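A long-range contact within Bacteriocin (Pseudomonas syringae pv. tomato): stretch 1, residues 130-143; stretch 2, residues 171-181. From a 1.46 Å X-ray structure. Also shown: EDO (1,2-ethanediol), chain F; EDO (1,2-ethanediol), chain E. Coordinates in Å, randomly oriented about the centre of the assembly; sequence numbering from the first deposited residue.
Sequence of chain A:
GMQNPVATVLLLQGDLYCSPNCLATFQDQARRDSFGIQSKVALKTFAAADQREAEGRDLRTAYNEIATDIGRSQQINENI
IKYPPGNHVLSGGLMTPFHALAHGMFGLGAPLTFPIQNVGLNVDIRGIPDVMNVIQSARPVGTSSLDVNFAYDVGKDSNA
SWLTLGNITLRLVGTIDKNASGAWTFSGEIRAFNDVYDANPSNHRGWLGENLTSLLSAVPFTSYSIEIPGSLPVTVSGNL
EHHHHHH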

ATOM      1  N   ASP A 130       9.749 -21.769 -10.669  1.00 39.14           N
ATOM      2  CA  ASP A 130      10.205 -21.265 -11.971  1.00 45.17           C
ATOM      3  C   ASP A 130      11.563 -20.560 -11.827  1.00 37.66           C
ATOM      4  O   ASP A 130      12.360 -20.652 -12.737  1.00 44.06           O
ATOM      5  CB  ASP A 130       9.183 -20.362 -12.693  1.00 45.61           C
ATOM      6  CG  ASP A 130       7.951 -21.130 -13.195  1.00 59.99           C
ATOM      7  OD1 ASP A 130       7.902 -22.395 -13.144  1.00 71.32           O
ATOM      8  OD2 ASP A 130       7.009 -20.454 -13.654  1.00 56.67           O
ATOM      9  N   VAL A 131      11.849 -19.885 -10.701  1.00 34.84           N
ATOM     10  CA  VAL A 131      13.167 -19.220 -10.487  1.00 33.63           C
ATOM     11  C   VAL A 131      14.272 -20.227 -10.166  1.00 28.49           C
ATOM     12  O   VAL A 131      15.367 -20.196 -10.750  1.00 30.81           O
ATOM     13  CB  VAL A 131      13.094 -18.089  -9.433  1.00 35.85           C
ATOM     14  CG1 VAL A 131      14.476 -17.592  -9.029  1.00 38.89           C
ATOM     15  CG2 VAL A 131      12.214 -16.950  -9.951  1.00 41.19           C
ATOM     16  N   MET A 132      13.967 -21.165  -9.280  1.00 32.95           N
ATOM     17  CA  MET A 132      14.953 -22.205  -8.945  1.00 32.15           C
ATOM     18  C   MET A 132      15.338 -23.051 -10.176  1.00 39.66           C
ATOM     19  O   MET A 132      16.507 -23.436 -10.302  1.00 39.71           O
ATOM     20  CB  MET A 132      14.479 -23.068  -7.793  1.00 43.28           C
ATOM     21  CG  MET A 132      14.517 -22.287  -6.502  1.00 40.01           C
ATOM     22  SD  MET A 132      16.185 -21.860  -5.937  1.00 43.31           S
ATOM     23  CE  MET A 132      16.804 -23.476  -5.411  1.00 52.68           C
ATOM     24  N   ASN A 133      14.377 -23.320 -11.075  1.00 40.76           N
ATOM     25  CA  ASN A 133      14.621 -23.995 -12.359  1.00 44.48           C
ATOM     26  C   ASN A 133      15.668 -23.240 -13.198  1.00 33.36           C
ATOM     27  O   ASN A 133      16.502 -23.853 -13.863  1.00 40.63           O
ATOM     28  CB  ASN A 133      13.344 -24.071 -13.234  1.00 47.53           C
ATOM     29  CG  ASN A 133      12.488 -25.274 -12.941  1.00 57.24           C
ATOM     30  OD1 ASN A 133      12.737 -26.005 -11.963  1.00 56.65           O
ATOM     31  ND2 ASN A 133      11.447 -25.488 -13.773  1.00 61.49           N
ATOM     32  N   VAL A 134      15.586 -21.904 -13.201  1.00 33.83           N
ATOM     33  CA  VAL A 134      16.521 -21.093 -14.020  1.00 37.71           C
ATOM     34  C   VAL A 134      17.905 -21.036 -13.390  1.00 39.49           C
ATOM     35  O   VAL A 134      18.931 -21.151 -14.096  1.00 42.47           O
ATOM     36  CB  VAL A 134      15.993 -19.676 -14.245  1.00 35.85           C
ATOM     37  CG1 VAL A 134      16.986 -18.803 -15.024  1.00 34.66           C
ATOM     38  CG2 VAL A 134      14.686 -19.771 -14.993  1.00 32.51           C
ATOM     39  N   ILE A 135      17.905 -20.809 -12.087  1.00 31.19           N
ATOM     40  CA  ILE A 135      19.118 -20.945 -11.186  1.00 37.42           C
ATOM     41  C   ILE A 135      19.900 -22.200 -11.509  1.00 42.25           C
ATOM     42  O   ILE A 135      21.134 -22.174 -11.752  1.00 48.56           O
ATOM     43  CB  ILE A 135      18.907 -20.702  -9.706  1.00 35.57           C
ATOM     44  CG1 ILE A 135      18.440 -19.249  -9.514  1.00 35.88           C
ATOM     45  CG2 ILE A 135      20.217 -20.794  -8.964  1.00 41.14           C
ATOM     46  CD1 ILE A 135      18.046 -18.960  -8.107  1.00 37.77           C
ATOM     47  N   GLN A 136      19.176 -23.300 -11.536  1.00 40.54           N
ATOM     48  CA  GLN A 136      19.779 -24.614 -11.700  1.00 52.95           C
ATOM     49  C   GLN A 136      19.702 -25.126 -13.150  1.00 49.40           C
ATOM     50  O   GLN A 136      19.720 -26.319 -13.396  1.00 55.47           O
ATOM     51  CB  GLN A 136      19.129 -25.557 -10.694  1.00 50.99           C
ATOM     52  CG  GLN A 136      19.158 -24.932  -9.303  1.00 52.80           C
ATOM     53  CD  GLN A 136      18.664 -25.831  -8.186  1.00 65.77           C
ATOM     54  OE1 GLN A 136      19.280 -25.886  -7.104  1.00 67.07           O
ATOM     55  NE2 GLN A 136      17.543 -26.530  -8.424  1.00 75.03           N
ATOM     56  N   SER A 137      19.672 -24.198 -14.107  1.00 46.61           N
ATOM     57  CA  SER A 137      19.849 -24.535 -15.518  1.00 50.57           C
ATOM     58  C   SER A 137      21.349 -24.556 -15.900  1.00 51.58           C
ATOM     59  O   SER A 137      22.231 -24.298 -15.035  1.00 56.04           O
ATOM     60  CB  SER A 137      19.030 -23.584 -16.418  1.00 64.53           C
ATOM     61  OG  SER A 137      19.571 -22.274 -16.470  1.00 62.91           O
ATOM     62  N   ALA A 138      21.625 -24.925 -17.137  1.00 45.32           N
ATOM     63  CA  ALA A 138      22.998 -25.123 -17.723  1.00 53.23           C
ATOM     64  C   ALA A 138      23.896 -23.939 -17.432  1.00 53.53           C
ATOM     65  O   ALA A 138      23.766 -22.903 -18.067  1.00101.95           O
ATOM     66  CB  ALA A 138      22.911 -25.304 -19.199  1.00 51.48           C
ATOM     67  N   ARG A 139      24.786 -24.095 -16.450  1.00 58.08           N
ATOM     68  CA  ARG A 139      25.693 -23.016 -16.054  1.00 67.60           C
ATOM     69  C   ARG A 139      27.148 -23.377 -15.948  1.00 64.89           C
ATOM     70  O   ARG A 139      27.489 -24.430 -15.414  1.00 61.47           O
ATOM     71  CB  ARG A 139      25.292 -22.472 -14.704  1.00 68.33           C
ATOM     72  CG  ARG A 139      24.595 -21.166 -14.842  1.00 56.56           C
ATOM     73  CD  ARG A 139      24.024 -20.786 -13.514  1.00 44.73           C
ATOM     74  NE  ARG A 139      22.624 -20.417 -13.728  1.00 40.12           N
ATOM     75  CZ  ARG A 139      22.217 -19.278 -14.293  1.00 38.71           C
ATOM     76  NH1 ARG A 139      23.108 -18.361 -14.689  1.00 40.85           N
ATOM     77  NH2 ARG A 139      20.914 -19.066 -14.455  1.00 39.75           N
ATOM     78  N   PRO A 140      28.024 -22.450 -16.381  1.00 65.81           N
ATOM     79  CA  PRO A 140      29.441 -22.681 -16.141  1.00 66.51           C
ATOM     80  C   PRO A 140      29.769 -22.639 -14.649  1.00 66.17           C
ATOM     81  O   PRO A 140      29.093 -21.944 -13.882  1.00 60.23           O
ATOM     82  CB  PRO A 140      30.123 -21.527 -16.892  1.00 74.01           C
ATOM     83  CG  PRO A 140      29.094 -20.440 -16.992  1.00 65.31           C
ATOM     84  CD  PRO A 140      27.747 -21.112 -16.962  1.00 63.60           C
ATOM     85  N   VAL A 141      30.783 -23.400 -14.253  1.00 55.95           N
ATOM     86  CA  VAL A 141      31.429 -23.190 -12.970  1.00 59.21           C
ATOM     87  C   VAL A 141      31.987 -21.774 -13.068  1.00 68.54           C
ATOM     88  O   VAL A 141      32.321 -21.307 -14.166  1.00 70.88           O
ATOM     89  CB  VAL A 141      32.560 -24.224 -12.751  1.00 70.38           C
ATOM     90  CG1 VAL A 141      33.438 -23.877 -11.539  1.00 75.37           C
ATOM     91  CG2 VAL A 141      31.954 -25.611 -12.617  1.00 66.85           C
ATOM     92  N   GLY A 142      32.055 -21.082 -11.938  1.00 53.50           N
ATOM     93  CA  GLY A 142      32.416 -19.676 -11.918  1.00 58.05           C
ATOM     94  C   GLY A 142      31.161 -18.811 -11.870  1.00 57.69           C
ATOM     95  O   GLY A 142      30.110 -19.238 -11.376  1.00 46.56           O
ATOM     96  N   THR A 143      31.284 -17.603 -12.417  1.00 45.47           N
ATOM     97  CA  THR A 143      30.249 -16.603 -12.388  1.00 45.61           C
ATOM     98  C   THR A 143      29.385 -16.622 -13.626  1.00 53.95           C
ATOM     99  O   THR A 143      29.888 -16.800 -14.723  1.00128.83           O
ATOM    100  CB  THR A 143      30.860 -15.199 -12.227  1.00 63.14           C
ATOM    101  OG1 THR A 143      31.288 -15.038 -10.868  1.00 63.94           O
ATOM    102  CG2 THR A 143      29.834 -14.098 -12.570  1.00 66.34           C
ATOM    103  N   ARG A 171      11.231  -8.831 -10.159  1.00 19.40           N
ATOM    104  CA  ARG A 171      12.407  -9.152 -10.939  1.00 19.98           C
ATOM    105  C   ARG A 171      13.566  -9.516 -10.036  1.00 19.12           C
ATOM    106  O   ARG A 171      13.830  -8.800  -9.089  1.00 20.06           O
ATOM    107  CB  ARG A 171      12.823  -7.945 -11.778  1.00 18.67           C
ATOM    108  CG  ARG A 171      14.099  -8.091 -12.578  1.00 19.65           C
ATOM    109  CD  ARG A 171      14.314  -6.818 -13.329  1.00 23.07           C
ATOM    110  NE  ARG A 171      15.525  -6.830 -14.111  1.00 24.72           N
ATOM    111  CZ  ARG A 171      16.100  -5.727 -14.588  1.00 23.24           C
ATOM    112  NH1 ARG A 171      15.650  -4.523 -14.215  1.00 30.69           N
ATOM    113  NH2 ARG A 171      17.215  -5.824 -15.320  1.00 29.86           N
ATOM    114  N   LEU A 172      14.223 -10.646 -10.297  1.00 21.92           N
ATOM    115  CA  LEU A 172      15.404 -11.086  -9.577  1.00 20.66           C
ATOM    116  C   LEU A 172      16.563 -10.948 -10.530  1.00 22.86           C
ATOM    117  O   LEU A 172      16.583 -11.603 -11.599  1.00 20.96           O
ATOM    118  CB  LEU A 172      15.270 -12.551  -9.122  1.00 23.83           C
ATOM    119  CG  LEU A 172      16.411 -13.082  -8.246  1.00 25.27           C
ATOM    120  CD1 LEU A 172      16.602 -12.373  -6.888  1.00 29.26           C
ATOM    121  CD2 LEU A 172      16.204 -14.612  -8.086  1.00 30.47           C
ATOM    122  N   VAL A 173      17.551 -10.129 -10.155  1.00 20.08           N
ATOM    123  CA  VAL A 173      18.629  -9.819 -11.072  1.00 21.71           C
ATOM    124  C   VAL A 173      19.948  -9.823 -10.276  1.00 23.12           C
ATOM    125  O   VAL A 173      20.059  -9.215  -9.188  1.00 22.88           O
ATOM    126  CB  VAL A 173      18.386  -8.459 -11.811  1.00 21.80           C
ATOM    127  CG1 VAL A 173      18.049  -7.323 -10.840  1.00 25.20           C
ATOM    128  CG2 VAL A 173      19.599  -8.105 -12.637  1.00 29.70           C
ATOM    129  N   GLY A 174      20.925 -10.544 -10.811  1.00 22.35           N
ATOM    130  CA  GLY A 174      22.224 -10.635 -10.208  1.00 27.14           C
ATOM    131  C   GLY A 174      23.077 -11.686 -10.851  1.00 26.17           C
ATOM    132  O   GLY A 174      22.932 -12.024 -12.033  1.00 27.75           O
ATOM    133  N   THR A 175      24.035 -12.168 -10.057  1.00 31.38           N
ATOM    134  CA  THR A 175      25.024 -13.118 -10.535  1.00 32.26           C
ATOM    135  C   THR A 175      25.018 -14.353  -9.631  1.00 31.29           C
ATOM    136  O   THR A 175      24.736 -14.286  -8.388  1.00 39.06           O
ATOM    137  CB  THR A 175      26.435 -12.442 -10.631  1.00 39.22           C
ATOM    138  OG1 THR A 175      26.859 -11.999  -9.351  1.00 51.39           O
ATOM    139  CG2 THR A 175      26.445 -11.219 -11.623  1.00 49.04           C
ATOM    140  N   ILE A 176      25.355 -15.467 -10.251  1.00 36.26           N
ATOM    141  CA  ILE A 176      25.466 -16.746  -9.591  1.00 33.70           C
ATOM    142  C   ILE A 176      26.908 -17.186  -9.694  1.00 44.24           C
ATOM    143  O   ILE A 176      27.485 -17.134 -10.771  1.00 41.12           O
ATOM    144  CB  ILE A 176      24.603 -17.775 -10.296  1.00 31.94           C
ATOM    145  CG1 ILE A 176      23.141 -17.392 -10.191  1.00 39.33           C
ATOM    146  CG2 ILE A 176      24.882 -19.183  -9.775  1.00 42.67           C
ATOM    147  CD1 ILE A 176      22.291 -18.136 -11.155  1.00 37.68           C
ATOM    148  N   ASP A 177      27.478 -17.596  -8.558  1.00 44.51           N
ATOM    149  CA  ASP A 177      28.826 -18.136  -8.476  1.00 41.25           C
ATOM    150  C   ASP A 177      28.599 -19.595  -8.167  1.00 46.51           C
ATOM    151  O   ASP A 177      27.932 -19.917  -7.183  1.00 56.58           O
ATOM    152  CB  ASP A 177      29.659 -17.513  -7.326  1.00 44.08           C
ATOM    153  CG  ASP A 177      31.075 -18.093  -7.271  1.00 65.57           C
ATOM    154  OD1 ASP A 177      31.668 -18.332  -8.347  1.00 64.09           O
ATOM    155  OD2 ASP A 177      31.589 -18.342  -6.167  1.00 83.90           O
ATOM    156  N   LYS A 178      29.152 -20.471  -8.997  1.00 51.01           N
ATOM    157  CA  LYS A 178      28.996 -21.904  -8.804  1.00 44.35           C
ATOM    158  C   LYS A 178      30.359 -22.623  -8.832  1.00 53.69           C
ATOM    159  O   LYS A 178      31.243 -22.224  -9.584  1.00 66.02           O
ATOM    160  CB  LYS A 178      28.101 -22.482  -9.904  1.00 49.85           C
ATOM    161  CG  LYS A 178      27.756 -23.945  -9.683  1.00 50.96           C
ATOM    162  CD  LYS A 178      26.890 -24.533 -10.787  1.00 46.41           C
ATOM    163  CE  LYS A 178      27.264 -23.976 -12.144  1.00 63.26           C
ATOM    164  NZ  LYS A 178      26.713 -24.753 -13.310  1.00 56.90           N
ATOM    165  N   ASN A 179      30.459 -23.664  -7.991  1.00 70.48           N
ATOM    166  CA  ASN A 179      31.557 -24.668  -7.893  1.00 73.25           C
ATOM    167  C   ASN A 179      31.663 -25.687  -9.020  1.00 76.34           C
ATOM    168  O   ASN A 179      30.708 -25.908  -9.765  1.00 91.89           O
ATOM    169  CB  ASN A 179      31.297 -25.552  -6.655  1.00 70.21           C
ATOM    170  CG  ASN A 179      32.084 -25.147  -5.460  1.00 82.79           C
ATOM    171  OD1 ASN A 179      32.930 -24.257  -5.522  1.00105.67           O
ATOM    172  ND2 ASN A 179      31.821 -25.819  -4.343  1.00 74.57           N
ATOM    173  N   ALA A 180      32.799 -26.381  -9.089  1.00 72.91           N
ATOM    174  CA  ALA A 180      32.838 -27.638  -9.852  1.00 79.24           C
ATOM    175  C   ALA A 180      32.053 -28.752  -9.095  1.00 85.30           C
ATOM    176  O   ALA A 180      31.606 -29.725  -9.711  1.00 97.86           O
ATOM    177  CB  ALA A 180      34.276 -28.060 -10.213  1.00 61.95           C
ATOM    178  N   SER A 181      31.878 -28.600  -7.776  1.00 69.23           N
ATOM    179  CA  SER A 181      30.919 -29.419  -6.995  1.00 67.31           C
ATOM    180  C   SER A 181      29.481 -29.349  -7.511  1.00 65.44           C
ATOM    181  O   SER A 181      28.838 -30.381  -7.694  1.00 72.96           O
ATOM    182  CB  SER A 181      30.890 -28.993  -5.518  1.00 80.24           C
ATOM    183  OG  SER A 181      32.092 -29.316  -4.845  1.00 76.14           O
TER
HETATM  184  C1  EDO F 304      16.876  -1.766 -15.744  1.00 34.00           C
HETATM  185  O1  EDO F 304      16.607  -0.441 -16.363  1.00 48.61           O
HETATM  186  C2  EDO F 304      17.553  -2.579 -16.817  1.00 29.58           C
HETATM  187  O2  EDO F 304      18.643  -3.446 -16.480  1.00 37.76           O
HETATM  188  C1  EDO E 303      11.924  -3.898 -12.467  1.00 26.65           C
HETATM  189  O1  EDO E 303      13.263  -3.495 -12.797  1.00 24.48           O
HETATM  190  C2  EDO E 303      10.918  -3.092 -13.192  1.00 24.82           C
HETATM  191  O2  EDO E 303      10.983  -1.717 -12.865  1.00 33.66           O
HETATM  192  O   HOH W   1      23.760 -24.505 -12.842  1.00 60.14           O

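The first stretch leaves a helix at Gln136, runs through a loop and enters a strand at Gly142 that continues beyond the stretch; the second is a strand, already under way at Arg171, that runs to Lys178 before the chain turns to loop. They meet as antiparallel strands. Gly142 and Lys178 form the hydrogen-bonded pair: Gly142 N donates to Lys178 O at 2.7 Å, and Lys178 N returns a bond to Gly142 O at 2.8 Å, both nearly straight. The next pair, Thr143 with Asp177, is non-hydrogen-bonded, and its CA atoms stand 4.4 Å apart. Here CA-H...O contacts fill in, from Thr143 CA to Ile176 O at 3.2 Å and from Asp177 CA to Gly142 O at 3.4 Å. Gly142 has phi 97° and psi -152°, angles at which a CB would be jammed against the carbonyl oxygen of Val141, so the backbone itself calls for glycine.

Farther back, the helix packs on the strand through aliphatic groups. Val131 CG1 lies 3.6 Å from Leu172 CD2, and Ile135 CG2 lies 4.0 Å from Ile176 CD1; these branched, uncharged side chains suit a buried seam. Ile176 CD1 also covers one face of the Arg139 guanidinium, 3.3 Å from Arg139 CZ. That leaves the edge of the group free for polar partners: Arg139 NH2 donates to Val134 O at 2.9 Å and Arg139 NE to Ile135 O at 3.0 Å. Arginine thus ties the loop back to carbonyls at the end of the helix while offering a flat surface to isoleucine.

The CA-to-CB bond of Lys178 points to a face of the sheet, but the end of its long side chain comes back near the loop, where Lys178 CE lies 3.2 Å from Pro140 O. A water accepts from Lys178 NZ at 3.0 Å and donates to Ser137 O at 2.7 Å, bridging the stretches; lysine's length lets the amino group reach it. Beyond the paired strands, Val141 CG2 meets Ala180 CB at 4.1 Å, a small apolar contact in an exposed setting.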